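Local coordinates for protein amidohydrolase (Xanthomonas campestris pv. campestris, PDB 4DZH) that probably removes the amino group from adenosine-type compounds such as 5'-methylthioadenosine, as a zinc-binding amidohydrolase of the ATZ/TRZ family, at residues Ile313-Cys318 with Asn322-Phe327; Asn77-Asn82 with Ala263-Gln268. All blocks are in the same frame, centred on the assembly; numbering follows the deposited sequence.

How the contacts relate
From the N terminus, the chain first meets contact 2 at residues 77-82, the end of strand 69-80, where His-79 and His-81 bind a zinc ion. It runs through 180 residues, much of it helix, before 263-268 returns beside that ion at the end of strand 261-265, with His-265 on its water. Contact 1 follows in series, neither nested nor crossing: 313-318 leaves strand 310-313, and after three residues 322-327 folds back and enters helix 326-341. Ile-313 O probably accepts a hydrogen bond from Ala-78 N, where the last barrel strand comes beside the first, Thr-315 OG1 is hydrogen-bonded to Asn-77 ND2, and Asp-316 shares the zinc ion. Together they tie three barrel strands to one metal centre.

Contact 1 (Ile313-Cys318 with Asn322-Phe327). With ZN (zinc ion), chain E; ZN (zinc ion), chain F; MG (magnesium ion), chain B.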
ATOM      1  N   ILE A 313     -10.511  -9.525   6.386  1.00 15.41           N
ATOM      2  CA  ILE A 313      -9.993  -8.252   5.926  1.00 15.09           C
ATOM      3  C   ILE A 313     -10.897  -7.762   4.797  1.00 13.76           C
ATOM      4  O   ILE A 313     -11.348  -8.549   3.963  1.00 14.84           O
ATOM      5  CB  ILE A 313      -8.523  -8.410   5.442  1.00 14.59           C
ATOM      6  CG1 ILE A 313      -7.620  -8.755   6.629  1.00 18.44           C
ATOM      7  CG2 ILE A 313      -8.010  -7.106   4.752  1.00 13.46           C
ATOM      8  CD1 ILE A 313      -6.188  -9.117   6.261  1.00 19.83           C
ATOM      9  N   GLY A 314     -11.204  -6.473   4.834  1.00 14.27           N
ATOM     10  CA  GLY A 314     -12.012  -5.857   3.790  1.00 14.99           C
ATOM     11  C   GLY A 314     -11.469  -4.459   3.459  1.00 13.52           C
ATOM     12  O   GLY A 314     -10.684  -3.849   4.219  1.00 13.87           O
ATOM     13  N   THR A 315     -11.909  -3.895   2.346  1.00 14.02           N
ATOM     14  CA  THR A 315     -11.392  -2.610   1.877  1.00 12.87           C
ATOM     15  C   THR A 315     -12.334  -1.428   2.208  1.00 12.88           C
ATOM     16  O   THR A 315     -11.877  -0.277   2.171  1.00 13.87           O
ATOM     17  CB  THR A 315     -11.099  -2.593   0.334  1.00 13.35           C
ATOM     18  OG1 THR A 315     -12.308  -2.925  -0.377  1.00 13.05           O
ATOM     19  CG2 THR A 315      -9.959  -3.588  -0.053  1.00 13.16           C
ATOM     20  N   ASP A 316     -13.628  -1.700   2.443  1.00 14.14           N
ATOM     21  CA  ASP A 316     -14.663  -0.659   2.485  1.00 12.43           C
ATOM     22  C   ASP A 316     -14.765  -0.085   1.082  1.00 15.83           C
ATOM     23  O   ASP A 316     -14.305  -0.731   0.112  1.00 17.02           O
ATOM     24  CB  ASP A 316     -14.331   0.419   3.568  1.00 10.37           C
ATOM     25  CG  ASP A 316     -15.575   1.043   4.235  1.00 16.33           C
ATOM     26  OD1 ASP A 316     -16.745   0.604   4.115  1.00 19.39           O
ATOM     27  OD2 ASP A 316     -15.274   1.994   4.994  1.00 15.80           O
ATOM     28  N   GLY A 317     -15.288   1.110   0.926  1.00 16.97           N
ATOM     29  CA  GLY A 317     -15.584   1.665  -0.398  1.00 17.75           C
ATOM     30  C   GLY A 317     -14.508   2.590  -0.948  1.00 20.32           C
ATOM     31  O   GLY A 317     -13.628   3.057  -0.205  1.00 18.43           O
ATOM     32  N   CYS A 318     -14.582   2.893  -2.254  1.00 15.26           N
ATOM     33  CA  CYS A 318     -13.568   3.672  -2.935  1.00 15.93           C
ATOM     34  C   CYS A 318     -13.648   5.175  -2.683  1.00 16.61           C
ATOM     35  O   CYS A 318     -12.836   5.894  -3.234  1.00 15.28           O
ATOM     36  CB  CYS A 318     -13.531   3.391  -4.443  1.00 17.36           C
ATOM     37  SG  CYS A 318     -12.968   1.703  -4.805  1.00 19.33           S
ATOM     38  N   ASN A 322      -8.493   4.657  -1.529  1.00 14.81           N
ATOM     39  CA  ASN A 322      -9.689   4.695  -2.389  1.00 13.94           C
ATOM     40  C   ASN A 322      -9.641   3.587  -3.440  1.00 16.86           C
ATOM     41  O   ASN A 322     -10.209   3.740  -4.553  1.00 15.24           O
ATOM     42  CB  ASN A 322      -9.684   6.042  -3.092  1.00 13.24           C
ATOM     43  CG  ASN A 322     -10.080   7.150  -2.165  1.00 13.33           C
ATOM     44  OD1 ASN A 322     -10.617   6.906  -1.087  1.00 15.90           O
ATOM     45  ND2 ASN A 322      -9.792   8.376  -2.562  1.00 15.87           N
ATOM     46  N   ASP A 323      -8.931   2.491  -3.144  1.00 16.10           N
ATOM     47  CA  ASP A 323      -8.906   1.363  -4.095  1.00 11.87           C
ATOM     48  C   ASP A 323      -9.501   0.101  -3.481  1.00 14.82           C
ATOM     49  O   ASP A 323      -9.923   0.071  -2.311  1.00 14.06           O
ATOM     50  CB  ASP A 323      -7.521   1.120  -4.665  1.00 13.46           C
ATOM     51  CG  ASP A 323      -6.462   0.923  -3.590  1.00 17.08           C
ATOM     52  OD1 ASP A 323      -6.821   0.454  -2.487  1.00 15.43           O
ATOM     53  OD2 ASP A 323      -5.266   1.145  -3.880  1.00 17.88           O
ATOM     54  N   LEU A 324      -9.597  -0.951  -4.298  1.00 11.67           N
ATOM     55  CA  LEU A 324     -10.096  -2.267  -3.826  1.00 12.85           C
ATOM     56  C   LEU A 324      -8.932  -3.237  -3.779  1.00 14.08           C
ATOM     57  O   LEU A 324      -9.066  -4.426  -4.100  1.00 15.18           O
ATOM     58  CB  LEU A 324     -11.155  -2.835  -4.793  1.00 12.53           C
ATOM     59  CG  LEU A 324     -12.395  -1.954  -4.865  1.00 11.49           C
ATOM     60  CD1 LEU A 324     -13.375  -2.497  -5.959  1.00 13.83           C
ATOM     61  CD2 LEU A 324     -13.151  -1.722  -3.488  1.00 14.48           C
ATOM     62  N   ASP A 325      -7.761  -2.743  -3.413  1.00 11.89           N
ATOM     63  CA  ASP A 325      -6.532  -3.508  -3.521  1.00 11.85           C
ATOM     64  C   ASP A 325      -6.347  -4.323  -2.250  1.00 12.06           C
ATOM     65  O   ASP A 325      -5.926  -3.757  -1.202  1.00 13.19           O
ATOM     66  CB  ASP A 325      -5.353  -2.522  -3.695  1.00 10.35           C
ATOM     67  CG  ASP A 325      -3.974  -3.219  -3.811  1.00 12.21           C
ATOM     68  OD1 ASP A 325      -3.891  -4.434  -3.513  1.00 14.70           O
ATOM     69  OD2 ASP A 325      -2.992  -2.534  -4.176  1.00 12.92           O
ATOM     70  N   MET A 326      -6.663  -5.611  -2.305  1.00 11.63           N
ATOM     71  CA  MET A 326      -6.489  -6.446  -1.108  1.00 12.48           C
ATOM     72  C   MET A 326      -5.038  -6.757  -0.821  1.00 14.58           C
ATOM     73  O   MET A 326      -4.703  -7.077   0.328  1.00 15.57           O
ATOM     74  CB  MET A 326      -7.309  -7.741  -1.221  1.00 12.49           C
ATOM     75  CG  MET A 326      -8.786  -7.526  -0.999  1.00 13.12           C
ATOM     76  SD  MET A 326      -9.196  -7.266   0.750  1.00 14.24           S
ATOM     77  CE  MET A 326      -8.776  -8.882   1.447  1.00 16.10           C
ATOM     78  N   PHE A 327      -4.130  -6.720  -1.822  1.00 11.28           N
ATOM     79  CA  PHE A 327      -2.714  -6.931  -1.498  1.00 13.47           C
ATOM     80  C   PHE A 327      -2.242  -5.815  -0.575  1.00 14.56           C
ATOM     81  O   PHE A 327      -1.564  -6.061   0.421  1.00 13.93           O
ATOM     82  CB  PHE A 327      -1.849  -6.961  -2.771  1.00 12.69           C
ATOM     83  CG  PHE A 327      -1.848  -8.297  -3.471  1.00 12.44           C
ATOM     84  CD1 PHE A 327      -2.946  -8.715  -4.215  1.00 14.83           C
ATOM     85  CD2 PHE A 327      -0.733  -9.118  -3.387  1.00 19.19           C
ATOM     86  CE1 PHE A 327      -2.956  -9.950  -4.842  1.00 16.52           C
ATOM     87  CE2 PHE A 327      -0.727 -10.371  -4.030  1.00 19.29           C
ATOM     88  CZ  PHE A 327      -1.816 -10.771  -4.745  1.00 17.61           C
TER
HETATM   89 ZN    ZN E 504     -18.739   0.045   5.231  1.00 17.64          ZN
HETATM   90 ZN    ZN F 505     -16.993   2.755   5.541  0.80 17.87          ZN
HETATM   91 MG    MG B 501      -6.127   0.777  -0.579  1.00 12.88          MG
HETATM   92  O   HOH W   1      -4.209   0.383  -1.432  1.00 14.69           O
HETATM   93  O   HOH W   2      -6.595  -1.185  -0.223  1.00 13.28           O
HETATM   94  O   HOH W   3      -5.644   2.861  -0.908  1.00 16.38           O
HETATM   95  O   HOH W   4     -17.949   1.449   6.455  1.00 18.19           O
HETATM   96  O   HOH W   5     -16.842   4.183   7.124  0.80 16.23           O
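Thr-315 and Leu-324 face each other with CA atoms 5.9 Å apart, where the chain leaves strand 310-313 and doubles back, the two directions differing by 151°. The turn is tightest between Cys-318 CA and Asn-322 CA, at 4.0 Å, and a cis peptide bond precedes Asn-322. No hydrogen bond crosses; side-chain packing joins the two arms. Thr-315 holds OG1 between its own N and carbonyl carbon (chi1 58°), from where it donates to Asp-316 O at 3.0 Å, meeting a lone pair in the carbonyl plane. Asn-77 ND2 supplies a second bond to the same hydroxyl. Leu-324 crosses Thr-315 at about a right angle, its CD2 methyl 3.4 Å from Thr-315 OG1 and 3.7 Å from Cys-318 SG, so one branch fills the notch between the two residues. On the other side of Thr-315, the methyl CG2 rests 3.8 Å from Met-326 SD. Met-326 is bent at chi2 and chi3, and this curl brings its CE within 3.8 Å of Ile-313 CG2.

Two carboxylates turn away from the seam to metals. Asp-316 bridges both zinc ions through OD1, while OD2 grips only the chain F zinc and also bonds Ser-290. Asp-323 OD1 binds magnesium at 2.1 Å, in a site completed by Glu-289, Asn-321 and three waters. One of these waters donates to Asp-325 O, and Asn-321 ND2 bonds Thr-315 O, so the magnesium site is stitched to both arms. Asp-325 is the N-cap of helix 326-341 and bonds Ser-328 N. Around this loop, helix 114-130 packs on Leu-324, strand 69-80 lies against Met-326, and Ile-313 rests on helix 326-341 itself.

Contact 2 (Asn77-Asn82 with Ala263-Gln268); sequences NAHTHN and AVHMTQ. With ZN (zinc ion), chain E.
Val-264 sets its CG1 methyl over the face of the His-79 ring, 3.5 Å from His-79 CG, in a CH-pi contact only 9° off the ring normal. This is the inside of the metal-bearing TIM barrel of the amidohydrolases, and His-79 and His-81 form the His-X-His pair characteristic of the end of its first barrel strand. Val-264 CG1 lies anti to its N (chi1 -175°), a setting that also leaves the methyl over the centre of one face of the His-265 ring. A single methyl is thus wedged between two imidazoles whose planes stand at 78° to each other.

Both histidines of the pair use NE2 on the chain E zinc, His-79 at 2.1 Å and His-81 at 2.0 Å. His-228 and Asp-316 complete its protein ligands. Water 4 bridges this zinc to the second one, and His-265 NE2 lies 2.7 Å from that water, hydrogen-bonded to it in the plane of the imidazole. The two segments therefore meet through the methyl and through metal and water; the imidazoles of His-79 and His-265 also approach each other obliquely, NE2 to NE2 4.1 Å, with no direct hydrogen bond.

A second shell fixes the rings. His-79 ND1 is bonded to His-226 NE2, and His-81 ND1 to Asn-139 O, so both of these imidazoles are held at their two nitrogens, which should fix their rotation. Val-264 in turn packs on His-226 of strand 225-229, beside its own strand 261-265. Further back, Asn-77 ND2 turns to Thr-315 OG1, while Asn-77 OD1 takes a weak, nearly straight bond from His-79 N at 3.4 Å.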
ATOM      1  N   ASN A  77     -12.600 -10.324  -0.053  1.00 11.96           N
ATOM      2  CA  ASN A  77     -12.732  -8.971   0.436  1.00 13.16           C
ATOM      3  C   ASN A  77     -14.005  -8.926   1.259  1.00 13.44           C
ATOM      4  O   ASN A  77     -15.102  -8.884   0.718  1.00 13.06           O
ATOM      5  CB  ASN A  77     -12.809  -7.994  -0.766  1.00 13.45           C
ATOM      6  CG  ASN A  77     -12.809  -6.517  -0.341  1.00 15.25           C
ATOM      7  OD1 ASN A  77     -13.219  -6.147   0.799  1.00 13.16           O
ATOM      8  ND2 ASN A  77     -12.407  -5.631  -1.265  1.00 15.13           N
ATOM      9  N   ALA A  78     -13.844  -8.949   2.574  1.00 13.92           N
ATOM     10  CA  ALA A  78     -14.973  -9.233   3.460  1.00 16.06           C
ATOM     11  C   ALA A  78     -15.785  -8.006   3.855  1.00 14.74           C
ATOM     12  O   ALA A  78     -16.631  -8.102   4.783  1.00 15.39           O
ATOM     13  CB  ALA A  78     -14.438  -9.990   4.724  1.00 17.35           C
ATOM     14  N   HIS A  79     -15.583  -6.856   3.189  1.00 11.96           N
ATOM     15  CA  HIS A  79     -16.461  -5.700   3.388  1.00 12.80           C
ATOM     16  C   HIS A  79     -16.393  -4.710   2.241  1.00 13.57           C
ATOM     17  O   HIS A  79     -15.431  -3.968   2.119  1.00 14.47           O
ATOM     18  CB  HIS A  79     -16.120  -4.940   4.675  1.00 15.44           C
ATOM     19  CG  HIS A  79     -17.099  -3.839   4.976  1.00 13.18           C
ATOM     20  ND1 HIS A  79     -18.433  -4.088   5.223  1.00 14.77           N
ATOM     21  CD2 HIS A  79     -16.965  -2.489   4.992  1.00 13.06           C
ATOM     22  CE1 HIS A  79     -19.060  -2.944   5.451  1.00 12.30           C
ATOM     23  NE2 HIS A  79     -18.196  -1.951   5.319  1.00 16.19           N
ATOM     24  N   THR A  80     -17.428  -4.711   1.394  1.00 15.57           N
ATOM     25  CA  THR A  80     -17.447  -3.778   0.259  1.00 14.88           C
ATOM     26  C   THR A  80     -18.729  -2.957   0.158  1.00 14.06           C
ATOM     27  O   THR A  80     -19.806  -3.360   0.608  1.00 15.45           O
ATOM     28  CB  THR A  80     -17.249  -4.511  -1.098  1.00 15.56           C
ATOM     29  OG1 THR A  80     -18.256  -5.539  -1.234  1.00 17.01           O
ATOM     30  CG2 THR A  80     -15.853  -5.167  -1.125  1.00 13.33           C
ATOM     31  N   HIS A  81     -18.613  -1.792  -0.481  1.00 12.73           N
ATOM     32  CA  HIS A  81     -19.752  -1.004  -0.954  1.00 15.61           C
ATOM     33  C   HIS A  81     -19.405  -0.721  -2.410  1.00 14.09           C
ATOM     34  O   HIS A  81     -19.006   0.391  -2.757  1.00 13.78           O
ATOM     35  CB  HIS A  81     -19.903   0.321  -0.177  1.00 14.14           C
ATOM     36  CG  HIS A  81     -19.969   0.165   1.315  1.00 16.23           C
ATOM     37  ND1 HIS A  81     -21.014  -0.485   1.946  1.00 16.99           N
ATOM     38  CD2 HIS A  81     -19.135   0.587   2.293  1.00 16.30           C
ATOM     39  CE1 HIS A  81     -20.818  -0.462   3.255  1.00 17.57           C
ATOM     40  NE2 HIS A  81     -19.668   0.155   3.488  1.00 10.91           N
ATOM     41  N   ASN A  82     -19.518  -1.746  -3.241  1.00 14.33           N
ATOM     42  CA  ASN A  82     -18.820  -1.681  -4.528  1.00 13.36           C
ATOM     43  C   ASN A  82     -19.293  -0.630  -5.579  1.00 14.58           C
ATOM     44  O   ASN A  82     -18.462  -0.135  -6.349  1.00 16.62           O
ATOM     45  CB  ASN A  82     -18.620  -3.108  -5.113  1.00 12.40           C
ATOM     46  CG  ASN A  82     -17.287  -3.733  -4.676  1.00 12.27           C
ATOM     47  OD1 ASN A  82     -16.353  -3.038  -4.187  1.00 16.26           O
ATOM     48  ND2 ASN A  82     -17.161  -5.046  -4.891  1.00 13.10           N
ATOM     49  N   ALA A 263     -19.025  -8.532  12.279  1.00 18.09           N
ATOM     50  CA  ALA A 263     -18.908  -7.205  12.858  1.00 19.29           C
ATOM     51  C   ALA A 263     -17.799  -6.440  12.165  1.00 20.15           C
ATOM     52  O   ALA A 263     -16.622  -6.786  12.280  1.00 20.68           O
ATOM     53  CB  ALA A 263     -18.591  -7.320  14.359  1.00 24.19           C
ATOM     54  N   VAL A 264     -18.170  -5.373  11.482  1.00 19.58           N
ATOM     55  CA  VAL A 264     -17.189  -4.647  10.659  1.00 17.39           C
ATOM     56  C   VAL A 264     -16.594  -3.442  11.380  1.00 20.39           C
ATOM     57  O   VAL A 264     -17.298  -2.690  12.078  1.00 19.37           O
ATOM     58  CB  VAL A 264     -17.857  -4.213   9.356  1.00 18.08           C
ATOM     59  CG1 VAL A 264     -16.816  -3.566   8.415  1.00 16.03           C
ATOM     60  CG2 VAL A 264     -18.491  -5.448   8.684  1.00 15.83           C
ATOM     61  N   HIS A 265     -15.278  -3.303  11.274  1.00 17.04           N
ATOM     62  CA  HIS A 265     -14.495  -2.154  11.774  1.00 16.10           C
ATOM     63  C   HIS A 265     -13.970  -2.385  13.169  1.00 19.52           C
ATOM     64  O   HIS A 265     -12.792  -2.634  13.379  1.00 20.38           O
ATOM     65  CB  HIS A 265     -15.186  -0.790  11.610  1.00 18.87           C
ATOM     66  CG  HIS A 265     -15.458  -0.418  10.171  1.00 18.78           C
ATOM     67  ND1 HIS A 265     -14.461  -0.311   9.217  1.00 17.25           N
ATOM     68  CD2 HIS A 265     -16.617  -0.096   9.538  1.00 19.20           C
ATOM     69  CE1 HIS A 265     -14.993   0.050   8.056  1.00 17.88           C
ATOM     70  NE2 HIS A 265     -16.304   0.162   8.218  1.00 17.60           N
ATOM     71  N   MET A 266     -14.878  -2.284  14.124  1.00 20.17           N
ATOM     72  CA  MET A 266     -14.571  -2.692  15.491  1.00 23.63           C
ATOM     73  C   MET A 266     -13.279  -2.022  15.992  1.00 19.71           C
ATOM     74  O   MET A 266     -12.392  -2.717  16.529  1.00 24.32           O
ATOM     75  CB  MET A 266     -14.526  -4.238  15.549  1.00 22.74           C
ATOM     76  CG  MET A 266     -15.865  -4.937  15.265  1.00 20.53           C
ATOM     77  SD  MET A 266     -16.948  -4.850  16.720  1.00 25.27           S
ATOM     78  CE  MET A 266     -16.614  -6.485  17.432  1.00 24.35           C
ATOM     79  N   THR A 267     -13.159  -0.695  15.820  1.00 18.00           N
ATOM     80  CA  THR A 267     -11.982   0.076  16.254  1.00 17.99           C
ATOM     81  C   THR A 267     -12.009   0.423  17.730  1.00 22.36           C
ATOM     82  O   THR A 267     -10.966   0.561  18.372  1.00 23.52           O
ATOM     83  CB  THR A 267     -11.802   1.409  15.504  1.00 21.89           C
ATOM     84  OG1 THR A 267     -12.909   2.258  15.749  1.00 23.00           O
ATOM     85  CG2 THR A 267     -11.661   1.190  13.966  1.00 22.25           C
ATOM     86  N   GLN A 268     -13.211   0.602  18.252  1.00 23.68           N
ATOM     87  CA  GLN A 268     -13.390   0.979  19.651  1.00 25.35           C
ATOM     88  C   GLN A 268     -13.766  -0.284  20.454  1.00 27.68           C
ATOM     89  O   GLN A 268     -14.950  -0.647  20.464  1.00 33.93           O
ATOM     90  CB  GLN A 268     -14.541   1.968  19.747  1.00 22.13           C
ATOM     91  CG  GLN A 268     -14.463   3.212  18.855  1.00 23.24           C
ATOM     92  CD  GLN A 268     -13.227   4.039  19.098  1.00 31.46           C
ATOM     93  OE1 GLN A 268     -13.051   4.614  20.175  1.00 32.27           O
ATOM     94  NE2 GLN A 268     -12.362   4.112  18.108  1.00 31.09           N
TER
HETATM   95 ZN    ZN E 504     -18.739   0.045   5.231  1.00 17.64          ZN
HETATM   96  O   HOH W   4     -17.949   1.449   6.455  1.00 18.19           O